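Local atomic coordinates of leucine aminopeptidase 1 (Caenorhabditis elegans, PDB entry 2HB6), a protein that acts as a metal-dependent aminopeptidase that releases N-terminal amino acids, preferably leucine, from peptides, and probably serves in digestion. Residues A[184-189]-A[253-258]; A[226-231]-A[306-311]. The protein carries 1 engineered substitution. All coordinates share one frame; numbering follows the deposited sequence.

Contact 1: residues A[184-189]-A[253-258]. With NA (sodium ion), chain F; NA (sodium ion), chain G.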
ATOM      1  N   LEU A 184     -22.266 -10.655  22.974  1.00 21.51           N
ATOM      2  CA  LEU A 184     -22.823  -9.342  23.294  1.00 21.78           C
ATOM      3  C   LEU A 184     -23.303  -8.652  22.028  1.00 22.22           C
ATOM      4  O   LEU A 184     -22.625  -7.770  21.468  1.00 18.65           O
ATOM      5  CB  LEU A 184     -21.830  -8.472  24.080  1.00 15.72           C
ATOM      6  CG  LEU A 184     -22.480  -7.262  24.776  1.00 23.46           C
ATOM      7  CD1 LEU A 184     -23.290  -7.642  26.065  1.00 18.73           C
ATOM      8  CD2 LEU A 184     -21.414  -6.233  25.080  1.00 21.43           C
ATOM      9  N   THR A 185     -24.470  -9.089  21.571  1.00 19.47           N
ATOM     10  CA  THR A 185     -25.211  -8.452  20.496  1.00 17.73           C
ATOM     11  C   THR A 185     -25.877  -7.172  20.991  1.00 15.09           C
ATOM     12  O   THR A 185     -25.836  -6.855  22.195  1.00 18.83           O
ATOM     13  CB  THR A 185     -26.329  -9.387  20.013  1.00 19.00           C
ATOM     14  OG1 THR A 185     -27.164  -9.699  21.135  1.00 17.88           O
ATOM     15  CG2 THR A 185     -25.747 -10.678  19.432  1.00 18.20           C
ATOM     16  N   THR A 186     -26.528  -6.446  20.092  1.00 17.43           N
ATOM     17  CA  THR A 186     -27.305  -5.272  20.531  1.00 16.67           C
ATOM     18  C   THR A 186     -28.376  -5.657  21.563  1.00 22.88           C
ATOM     19  O   THR A 186     -28.549  -4.953  22.560  1.00 18.54           O
ATOM     20  CB  THR A 186     -27.994  -4.525  19.382  1.00 20.86           C
ATOM     21  OG1 THR A 186     -28.914  -5.399  18.716  1.00 19.46           O
ATOM     22  CG2 THR A 186     -26.972  -3.967  18.368  1.00 17.13           C
ATOM     23  N   ASP A 187     -29.088  -6.759  21.305  1.00 21.30           N
ATOM     24  CA  ASP A 187     -30.096  -7.300  22.234  1.00 19.40           C
ATOM     25  C   ASP A 187     -29.499  -7.618  23.607  1.00 16.71           C
ATOM     26  O   ASP A 187     -30.119  -7.337  24.641  1.00 20.14           O
ATOM     27  CB  ASP A 187     -30.727  -8.585  21.660  1.00 22.63           C
ATOM     28  CG  ASP A 187     -31.636  -8.313  20.448  1.00 26.51           C
ATOM     29  OD1 ASP A 187     -32.024  -7.146  20.229  1.00 24.48           O
ATOM     30  OD2 ASP A 187     -31.953  -9.278  19.717  1.00 25.99           O
ATOM     31  N   ALA A 188     -28.318  -8.234  23.612  1.00 19.13           N
ATOM     32  CA  ALA A 188     -27.644  -8.579  24.868  1.00 16.55           C
ATOM     33  C   ALA A 188     -27.219  -7.323  25.629  1.00 21.87           C
ATOM     34  O   ALA A 188     -27.287  -7.280  26.857  1.00 17.84           O
ATOM     35  CB  ALA A 188     -26.451  -9.464  24.605  1.00 20.37           C
ATOM     36  N   LEU A 189     -26.767  -6.296  24.916  1.00 19.41           N
ATOM     37  CA  LEU A 189     -26.333  -5.091  25.618  1.00 19.22           C
ATOM     38  C   LEU A 189     -27.534  -4.287  26.131  1.00 18.21           C
ATOM     39  O   LEU A 189     -27.462  -3.702  27.211  1.00 19.06           O
ATOM     40  CB  LEU A 189     -25.397  -4.222  24.761  1.00 20.72           C
ATOM     41  CG  LEU A 189     -24.844  -2.933  25.399  1.00 20.71           C
ATOM     42  CD1 LEU A 189     -24.158  -3.201  26.761  1.00 14.41           C
ATOM     43  CD2 LEU A 189     -23.848  -2.290  24.418  1.00 15.96           C
ATOM     44  N   GLY A 253     -22.422   2.750  22.059  1.00 20.43           N
ATOM     45  CA  GLY A 253     -22.574   1.305  22.272  1.00 20.69           C
ATOM     46  C   GLY A 253     -22.603   0.535  20.970  1.00 20.78           C
ATOM     47  O   GLY A 253     -23.550  -0.217  20.697  1.00 19.78           O
ATOM     48  N   VAL A 254     -21.557   0.708  20.172  1.00 16.46           N
ATOM     49  CA  VAL A 254     -21.403  -0.051  18.932  1.00 17.47           C
ATOM     50  C   VAL A 254     -20.862  -1.432  19.275  1.00 18.47           C
ATOM     51  O   VAL A 254     -19.673  -1.598  19.564  1.00 18.10           O
ATOM     52  CB  VAL A 254     -20.500   0.696  17.896  1.00 17.07           C
ATOM     53  CG1 VAL A 254     -20.256  -0.185  16.665  1.00 17.36           C
ATOM     54  CG2 VAL A 254     -21.196   2.003  17.451  1.00 14.87           C
ATOM     55  N   VAL A 255     -21.748  -2.424  19.290  1.00 18.25           N
ATOM     56  CA  VAL A 255     -21.365  -3.756  19.795  1.00 18.64           C
ATOM     57  C   VAL A 255     -20.331  -4.430  18.874  1.00 17.87           C
ATOM     58  O   VAL A 255     -19.522  -5.239  19.318  1.00 17.66           O
ATOM     59  CB  VAL A 255     -22.604  -4.674  20.022  1.00 19.11           C
ATOM     60  CG1 VAL A 255     -23.537  -4.041  21.063  1.00 17.21           C
ATOM     61  CG2 VAL A 255     -23.372  -4.926  18.710  1.00 19.31           C
ATOM     62  N   TYR A 256     -20.365  -4.058  17.595  1.00 18.63           N
ATOM     63  CA  TYR A 256     -19.298  -4.383  16.655  1.00 19.55           C
ATOM     64  C   TYR A 256     -19.302  -3.396  15.499  1.00 17.61           C
ATOM     65  O   TYR A 256     -20.358  -3.063  14.977  1.00 19.11           O
ATOM     66  CB  TYR A 256     -19.494  -5.791  16.066  1.00 17.66           C
ATOM     67  CG  TYR A 256     -18.209  -6.302  15.473  1.00 22.84           C
ATOM     68  CD1 TYR A 256     -17.253  -6.920  16.286  1.00 24.77           C
ATOM     69  CD2 TYR A 256     -17.921  -6.127  14.125  1.00 24.10           C
ATOM     70  CE1 TYR A 256     -16.062  -7.361  15.773  1.00 21.63           C
ATOM     71  CE2 TYR A 256     -16.726  -6.587  13.589  1.00 24.36           C
ATOM     72  CZ  TYR A 256     -15.814  -7.202  14.420  1.00 20.60           C
ATOM     73  OH  TYR A 256     -14.639  -7.658  13.911  1.00 24.99           O
ATOM     74  N   ASP A 257     -18.114  -2.957  15.093  1.00 20.17           N
ATOM     75  CA  ASP A 257     -17.962  -2.108  13.917  1.00 22.71           C
ATOM     76  C   ASP A 257     -17.111  -2.805  12.843  1.00 21.67           C
ATOM     77  O   ASP A 257     -15.897  -2.918  13.001  1.00 22.10           O
ATOM     78  CB  ASP A 257     -17.257  -0.826  14.338  1.00 24.75           C
ATOM     79  CG  ASP A 257     -17.352   0.265  13.295  1.00 28.90           C
ATOM     80  OD1 ASP A 257     -18.058   0.125  12.273  1.00 27.73           O
ATOM     81  OD2 ASP A 257     -16.711   1.306  13.536  1.00 40.06           O
ATOM     82  N   THR A 258     -17.745  -3.255  11.761  1.00 22.00           N
ATOM     83  CA  THR A 258     -16.999  -3.804  10.614  1.00 23.38           C
ATOM     84  C   THR A 258     -16.390  -2.665   9.785  1.00 22.05           C
ATOM     85  O   THR A 258     -15.574  -2.906   8.906  1.00 22.82           O
ATOM     86  CB  THR A 258     -17.909  -4.575   9.658  1.00 24.08           C
ATOM     87  OG1 THR A 258     -18.876  -3.672   9.114  1.00 25.18           O
ATOM     88  CG2 THR A 258     -18.618  -5.755  10.370  1.00 20.93           C
TER
HETATM   89 NA    NA F3001     -17.217   2.801  15.833  1.00 28.09          NA
HETATM   90 NA    NA G3002     -15.992   3.450  13.441  1.00 31.52          NA
HETATM   91  O   HOH W   1     -20.027  -6.410  21.658  1.00 17.83           O
HETATM   92  O   HOH W   2     -13.246   4.326  14.029  1.00 50.00           O
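Val255 pushes its side chain into the start of helix 186-199, and its two methyls part there. With chi1 at -61°, CG1 sits anti to the carbonyl carbon and meets Leu189 CD2 at 3.8 Å, the two side chains sliding past each other in opposite directions. The other methyl, Val255 CG2, meets Thr186 CG2 at 3.7 Å, side chains at about a right angle. From another side, Leu184 O comes to 3.4 Å of Val255 CB. No direct hydrogen bond joins the segments; a water, possibly shared with further acceptors, lies 2.9 Å from Leu184 O and 2.7 Å from Val255 O. Outward, Thr185 fixes the helix start as its N-cap: Thr185 OG1 accepts from Ala188 N at 3.1 Å, while Thr186 OG1 turns to Thr229. Two residues past Val255, Asp257 OD2 bridges the sodium ions of chains G (2.3 Å) and F (2.8 Å) in the site that by similarity holds two zinc ions; Lys252, Asp275, Asp334 and Glu336 also bind sodium. The chain turns a corner at Val255, between strands 246-254 and 256-257. Both run parallel to strand 297-307, to which Gly253, Val255 and Tyr256 are hydrogen-bonded, and helix 186-199 begins alongside that corner.

Contact 2: residues A[226-231]-A[306-311]; sequences AGPTPP and ENNVSP
Pro228 lays the CD corner of its ring over the flat of the Glu306 carboxylate. The evidence is the near-equal spacing: Pro228 CD is 3.4 Å from Glu306 CD and 3.5 Å from both OE1 and OE2, and the two side chains cross at about a right angle. Glu306 reaches this position because CG is anti to its backbone N (chi1 179°) and the chain stays extended beyond it. The carboxylate is also gripped at its oxygens. Asn308 ND2 donates to Glu306 OE2 at 2.8 Å from the anti side, 19° out of the carboxylate plane, and Lys315 of the second subunit forms a salt bridge with the same oxygen; Glu306 OE1 takes a water that also bonds to Thr229 OG1. The Asn308 amide is itself pinned, its OD1 accepting from Val309 N at 2.8 Å in the carbonyl plane. Were Glu306 replaced by an alanine, Lys315 of the second subunit and the Asn308 amide would probably lose this acceptor, and Pro228 the flat group against which its CD edge rests. Further along, Ala226 CB faces Ser310 OG at 3.6 Å, and Ala226 O, buried here and without a hydrogen-bonding partner in the model, abuts Asn308 CB at 3.4 Å. Direct hydrogen bonds between the segments are absent, but a second water links Thr229 O to Glu306 N. The segment 226-231 is the loop between helix 218-224 and strand 232-238; it lies against the end of strand 297-307, where the chain leaves the sheet and packs on two neighbouring subunits.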
ATOM      1  N   ALA A 226     -28.508  -2.500   9.426  1.00 23.37           N
ATOM      2  CA  ALA A 226     -27.914  -3.689   8.813  1.00 28.41           C
ATOM      3  C   ALA A 226     -27.238  -4.625   9.827  1.00 31.83           C
ATOM      4  O   ALA A 226     -26.411  -5.455   9.446  1.00 28.70           O
ATOM      5  CB  ALA A 226     -26.919  -3.281   7.753  1.00 21.81           C
ATOM      6  N   GLY A 227     -27.561  -4.484  11.112  1.00 25.64           N
ATOM      7  CA  GLY A 227     -27.039  -5.414  12.121  1.00 20.72           C
ATOM      8  C   GLY A 227     -27.847  -6.702  12.101  1.00 20.39           C
ATOM      9  O   GLY A 227     -28.998  -6.698  11.650  1.00 21.21           O
ATOM     10  N   PRO A 228     -27.268  -7.804  12.614  1.00 21.45           N
ATOM     11  CA  PRO A 228     -28.022  -9.062  12.726  1.00 23.63           C
ATOM     12  C   PRO A 228     -29.106  -8.992  13.799  1.00 24.72           C
ATOM     13  O   PRO A 228     -30.064  -9.761  13.751  1.00 23.49           O
ATOM     14  CB  PRO A 228     -26.949 -10.085  13.116  1.00 26.15           C
ATOM     15  CG  PRO A 228     -25.895  -9.290  13.819  1.00 22.30           C
ATOM     16  CD  PRO A 228     -25.898  -7.930  13.140  1.00 19.13           C
ATOM     17  N   THR A 229     -28.951  -8.084  14.763  1.00 22.00           N
ATOM     18  CA  THR A 229     -30.012  -7.773  15.736  1.00 19.44           C
ATOM     19  C   THR A 229     -30.227  -6.251  15.734  1.00 22.58           C
ATOM     20  O   THR A 229     -29.318  -5.512  15.365  1.00 23.03           O
ATOM     21  CB  THR A 229     -29.628  -8.263  17.167  1.00 19.48           C
ATOM     22  OG1 THR A 229     -28.406  -7.636  17.561  1.00 19.22           O
ATOM     23  CG2 THR A 229     -29.421  -9.811  17.188  1.00 21.16           C
ATOM     24  N   PRO A 230     -31.443  -5.783  16.082  1.00 23.74           N
ATOM     25  CA  PRO A 230     -31.792  -4.389  15.758  1.00 22.12           C
ATOM     26  C   PRO A 230     -31.128  -3.313  16.613  1.00 22.59           C
ATOM     27  O   PRO A 230     -30.700  -3.589  17.752  1.00 17.70           O
ATOM     28  CB  PRO A 230     -33.324  -4.352  15.922  1.00 25.23           C
ATOM     29  CG  PRO A 230     -33.643  -5.462  16.829  1.00 30.69           C
ATOM     30  CD  PRO A 230     -32.582  -6.515  16.671  1.00 21.14           C
ATOM     31  N   PRO A 231     -31.048  -2.085  16.073  1.00 23.38           N
ATOM     32  CA  PRO A 231     -30.509  -0.982  16.851  1.00 21.69           C
ATOM     33  C   PRO A 231     -31.450  -0.626  18.018  1.00 23.17           C
ATOM     34  O   PRO A 231     -32.634  -0.978  17.995  1.00 22.54           O
ATOM     35  CB  PRO A 231     -30.452   0.169  15.831  1.00 18.63           C
ATOM     36  CG  PRO A 231     -31.510  -0.165  14.821  1.00 17.26           C
ATOM     37  CD  PRO A 231     -31.463  -1.659  14.717  1.00 21.38           C
ATOM     38  N   GLU A 306     -25.171  -2.428  15.887  1.00 15.18           N
ATOM     39  CA  GLU A 306     -24.051  -3.085  15.228  1.00 19.45           C
ATOM     40  C   GLU A 306     -23.926  -2.538  13.809  1.00 21.92           C
ATOM     41  O   GLU A 306     -24.912  -2.484  13.078  1.00 19.49           O
ATOM     42  CB  GLU A 306     -24.243  -4.613  15.187  1.00 18.23           C
ATOM     43  CG  GLU A 306     -23.066  -5.318  14.477  1.00 19.31           C
ATOM     44  CD  GLU A 306     -23.036  -6.832  14.665  1.00 25.90           C
ATOM     45  OE1 GLU A 306     -23.546  -7.329  15.700  1.00 21.46           O
ATOM     46  OE2 GLU A 306     -22.489  -7.521  13.763  1.00 17.44           O
ATOM     47  N   ASN A 307     -22.712  -2.132  13.436  1.00 19.77           N
ATOM     48  CA  ASN A 307     -22.445  -1.540  12.116  1.00 21.94           C
ATOM     49  C   ASN A 307     -21.894  -2.639  11.197  1.00 22.82           C
ATOM     50  O   ASN A 307     -20.749  -3.061  11.347  1.00 24.49           O
ATOM     51  CB  ASN A 307     -21.400  -0.419  12.280  1.00 21.34           C
ATOM     52  CG  ASN A 307     -21.273   0.459  11.047  1.00 28.04           C
ATOM     53  OD1 ASN A 307     -22.221   0.620  10.285  1.00 25.28           O
ATOM     54  ND2 ASN A 307     -20.088   1.034  10.851  1.00 25.00           N
ATOM     55  N   ASN A 308     -22.724  -3.138  10.288  1.00 20.00           N
ATOM     56  CA  ASN A 308     -22.358  -4.305   9.492  1.00 21.22           C
ATOM     57  C   ASN A 308     -22.720  -4.050   8.014  1.00 23.41           C
ATOM     58  O   ASN A 308     -23.058  -2.932   7.630  1.00 22.71           O
ATOM     59  CB  ASN A 308     -23.045  -5.571  10.053  1.00 22.45           C
ATOM     60  CG  ASN A 308     -22.198  -6.844   9.891  1.00 30.21           C
ATOM     61  OD1 ASN A 308     -21.726  -7.174   8.790  1.00 25.61           O
ATOM     62  ND2 ASN A 308     -22.032  -7.579  10.987  1.00 26.05           N
ATOM     63  N   VAL A 309     -22.627  -5.085   7.195  1.00 24.05           N
ATOM     64  CA  VAL A 309     -22.549  -4.934   5.744  1.00 26.06           C
ATOM     65  C   VAL A 309     -23.675  -5.738   5.096  1.00 25.62           C
ATOM     66  O   VAL A 309     -23.753  -6.956   5.269  1.00 23.40           O
ATOM     67  CB  VAL A 309     -21.173  -5.451   5.203  1.00 27.77           C
ATOM     68  CG1 VAL A 309     -21.179  -5.510   3.670  1.00 26.62           C
ATOM     69  CG2 VAL A 309     -20.020  -4.575   5.716  1.00 26.56           C
ATOM     70  N   SER A 310     -24.535  -5.046   4.348  1.00 21.30           N
ATOM     71  CA  SER A 310     -25.599  -5.686   3.578  1.00 23.87           C
ATOM     72  C   SER A 310     -26.148  -4.667   2.563  1.00 19.95           C
ATOM     73  O   SER A 310     -25.826  -3.480   2.656  1.00 19.57           O
ATOM     74  CB  SER A 310     -26.712  -6.163   4.513  1.00 25.81           C
ATOM     75  OG  SER A 310     -27.630  -5.111   4.726  1.00 21.74           O
ATOM     76  N   PRO A 311     -26.963  -5.124   1.586  1.00 22.14           N
ATOM     77  CA  PRO A 311     -27.510  -4.196   0.585  1.00 23.76           C
ATOM     78  C   PRO A 311     -28.346  -3.058   1.155  1.00 27.09           C
ATOM     79  O   PRO A 311     -28.555  -2.056   0.463  1.00 22.15           O
ATOM     80  CB  PRO A 311     -28.388  -5.091  -0.294  1.00 23.87           C
ATOM     81  CG  PRO A 311     -27.817  -6.465  -0.112  1.00 26.85           C
ATOM     82  CD  PRO A 311     -27.375  -6.518   1.319  1.00 22.05           C
TER
HETATM   83  O   HOH W   3     -25.493  -1.936  10.533  1.00 20.81           O
HETATM   84  O   HOH W   4     -27.927  -2.880  15.053  1.00 18.13           O
HETATM   85  O   HOH W   5     -25.746  -7.209  17.353  1.00 20.85           O

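In the fold
Contacts 1 and 2 lie with centres about 10 Å apart, on the same side of the chain's centre, both within the M17 catalytic domain. Their segments alternate along the sequence: 184-189, 226-231, 253-258, then 306-311. Strand 297-307 unites them, being the parallel neighbour of both 246-254 and 256-257 in the mixed sheet. Two probable hydrogen bonds, each 2.6 Å, join the contacts directly: Thr186 OG1 with Thr229 OG1, and Asp257 OD1 with Asn307 ND2. The second of these ties a metal-binding aspartate to the strand end that leads into contact 2. Tyr256 and Thr258, flanking Asp257 in the sequence, touch the second subunit, so the metal site lies near a subunit interface of the hexamer.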